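Local coordinates for protein extracellular PQQ-dependent sugar dehydrogenase (Coprinopsis cinerea, PDB 6JT6) that probably oxidises sugars with a pyrroloquinoline quinone cofactor and passes electrons through the heme of its cytochrome b domain, the part in this crystal, at residues I31-S36 and P41-G46. Residues are numbered along the deposited sequence; the frame is centred on the assembly and turned at random.
Sequences IFPSAS and PDEFIG
I31 and I45 face each other as a hydrogen-bonded antiparallel pair. I31 N donates to I45 O at 2.8 Å. In return I45 N donates to I31 O, also at 2.8 Å. The ladder does not carry on to P33. This residue has no backbone N-H to give, and the strands also part here. Its CD sits 3.0 Å from E43 O instead, where an amide donor would otherwise be expected.

The aromatic contact lies on one face of the sheet. F44 CB stands over the centre of the F32 ring, a CH-pi contact of 3.5 Å to the centroid. F44 CG lies between the backbone N and the carbonyl carbon (chi1 62°). This carries the F44 ring on past F32, and the two rings end up offset, with their planes at 23° and little overlap. F32 CZ lies over a face of the F44 ring.

These residues belong to a beta hairpin, strands 26-33 and 43-51, in one of the two facing sheets of the beta sandwich, the fold of cellobiose dehydrogenase cytochrome domains. The heme is about 12 Å from the F44 side chain, so the hairpin does not line its pocket here. F32 bonds through its backbone to A177 and T179, at strand 178-179, P33 O accepts from R178 NH1, and F44 bonds through its backbone to C120 of strand 113-121.

On the other face I31 and I45 lie side by side, CB to CB 4.0 Å, and Y182 of helix 182-191 packs on both. At the loop end P33 CG meets P41 CB at 3.9 Å.

The polar end of E43 turns to other partners, its OE2 forming a salt bridge with R119 NE and a hydrogen bond with Y182 OH, which tie strand 43-51 to a neighbouring strand and to the helix.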
loop_
_atom_site.group_PDB
_atom_site.type_symbol
_atom_site.label_atom_id
_atom_site.label_comp_id
_atom_site.label_asym_id
_atom_site.label_seq_id
_atom_site.Cartn_x
_atom_site.Cartn_y
_atom_site.Cartn_z
ATOM N N ILE A 31 2.955 -3.819 7.319
ATOM C CA ILE A 31 3.695 -4.026 8.547
ATOM C C ILE A 31 3.537 -2.747 9.362
ATOM O O ILE A 31 3.774 -1.671 8.835
ATOM C CB ILE A 31 5.201 -4.281 8.289
ATOM C CG1 ILE A 31 5.424 -5.324 7.173
ATOM C CG2 ILE A 31 5.846 -4.789 9.567
ATOM C CD1 ILE A 31 6.871 -5.440 6.686
ATOM N N PHE A 32 3.134 -2.869 10.621
ATOM C CA PHE A 32 2.942 -1.693 11.481
ATOM C C PHE A 32 3.935 -1.803 12.635
ATOM O O PHE A 32 4.337 -2.918 12.997
ATOM C CB PHE A 32 1.480 -1.566 11.995
ATOM C CG PHE A 32 0.509 -1.060 10.964
ATOM C CD1 PHE A 32 0.029 0.257 11.023
ATOM C CD2 PHE A 32 0.004 -1.907 9.976
ATOM C CE1 PHE A 32 -0.879 0.727 10.064
ATOM C CE2 PHE A 32 -0.895 -1.436 9.019
ATOM C CZ PHE A 32 -1.332 -0.119 9.056
ATOM N N PRO A 33 4.350 -0.648 13.204
ATOM C CA PRO A 33 5.237 -0.684 14.368
ATOM C C PRO A 33 4.476 -1.045 15.638
ATOM O O PRO A 33 3.270 -0.813 15.746
ATOM C CB PRO A 33 5.792 0.739 14.433
ATOM C CG PRO A 33 4.741 1.575 13.810
ATOM C CD PRO A 33 4.141 0.735 12.720
ATOM N N SER A 34 5.214 -1.590 16.588
ATOM C CA SER A 34 4.691 -2.060 17.856
ATOM C C SER A 34 4.413 -0.940 18.869
ATOM O O SER A 34 4.062 0.185 18.489
ATOM C CB SER A 34 5.683 -3.058 18.444
ATOM O OG SER A 34 5.081 -3.779 19.498
ATOM N N ALA A 35 4.542 -1.294 20.157
ATOM C CA ALA A 35 4.410 -0.397 21.324
ATOM C C ALA A 35 5.448 -0.775 22.395
ATOM O O ALA A 35 5.806 0.053 23.234
ATOM C CB ALA A 35 3.000 -0.455 21.896
ATOM N N SER A 36 5.915 -2.026 22.342
ATOM C CA SER A 36 7.007 -2.561 23.165
ATOM C C SER A 36 8.359 -1.973 22.743
ATOM O O SER A 36 9.181 -1.583 23.586
ATOM C CB SER A 36 7.044 -4.085 23.001
ATOM O OG SER A 36 7.571 -4.763 24.121
ATOM N N PRO A 41 4.124 5.431 16.641
ATOM C CA PRO A 41 3.621 4.604 15.586
ATOM C C PRO A 41 2.824 5.418 14.560
ATOM O O PRO A 41 1.686 5.061 14.256
ATOM C CB PRO A 41 2.708 3.634 16.362
ATOM C CG PRO A 41 2.214 4.441 17.545
ATOM C CD PRO A 41 3.046 5.706 17.613
ATOM N N ASP A 42 3.393 6.516 14.060
ATOM C CA ASP A 42 2.693 7.321 13.045
ATOM C C ASP A 42 3.161 6.963 11.634
ATOM O O ASP A 42 3.394 7.842 10.784
ATOM C CB ASP A 42 2.796 8.829 13.336
ATOM C CG ASP A 42 1.843 9.670 12.487
ATOM O OD1 ASP A 42 1.030 9.111 11.717
ATOM O OD2 ASP A 42 1.912 10.913 12.584
ATOM N N GLU A 43 3.300 5.659 11.398
ATOM C CA GLU A 43 3.809 5.150 10.130
ATOM C C GLU A 43 3.512 3.654 9.964
ATOM O O GLU A 43 3.139 2.969 10.923
ATOM C CB GLU A 43 5.308 5.432 9.998
ATOM C CG GLU A 43 6.231 4.574 10.856
ATOM C CD GLU A 43 7.672 4.771 10.453
ATOM O OE1 GLU A 43 8.342 5.645 11.034
ATOM O OE2 GLU A 43 8.133 4.107 9.510
ATOM N N PHE A 44 3.663 3.158 8.732
ATOM C CA PHE A 44 3.635 1.720 8.475
ATOM C C PHE A 44 4.385 1.467 7.183
ATOM O O PHE A 44 4.728 2.405 6.483
ATOM C CB PHE A 44 2.199 1.164 8.403
ATOM C CG PHE A 44 1.361 1.746 7.280
ATOM C CD1 PHE A 44 1.295 1.106 6.041
ATOM C CD2 PHE A 44 0.588 2.908 7.492
ATOM C CE1 PHE A 44 0.546 1.632 4.991
ATOM C CE2 PHE A 44 -0.190 3.432 6.453
ATOM C CZ PHE A 44 -0.209 2.791 5.205
ATOM N N ILE A 45 4.648 0.195 6.911
ATOM C CA ILE A 45 5.217 -0.238 5.649
ATOM C C ILE A 45 4.100 -0.909 4.868
ATOM O O ILE A 45 3.344 -1.727 5.437
ATOM C CB ILE A 45 6.358 -1.247 5.883
ATOM C CG1 ILE A 45 7.544 -0.558 6.596
ATOM C CG2 ILE A 45 6.803 -1.902 4.571
ATOM C CD1 ILE A 45 8.523 -1.569 7.211
ATOM N N GLY A 46 3.989 -0.565 3.578
ATOM C CA GLY A 46 3.015 -1.232 2.709
ATOM C C GLY A 46 3.654 -1.976 1.544
ATOM O O GLY A 46 4.795 -1.706 1.161
#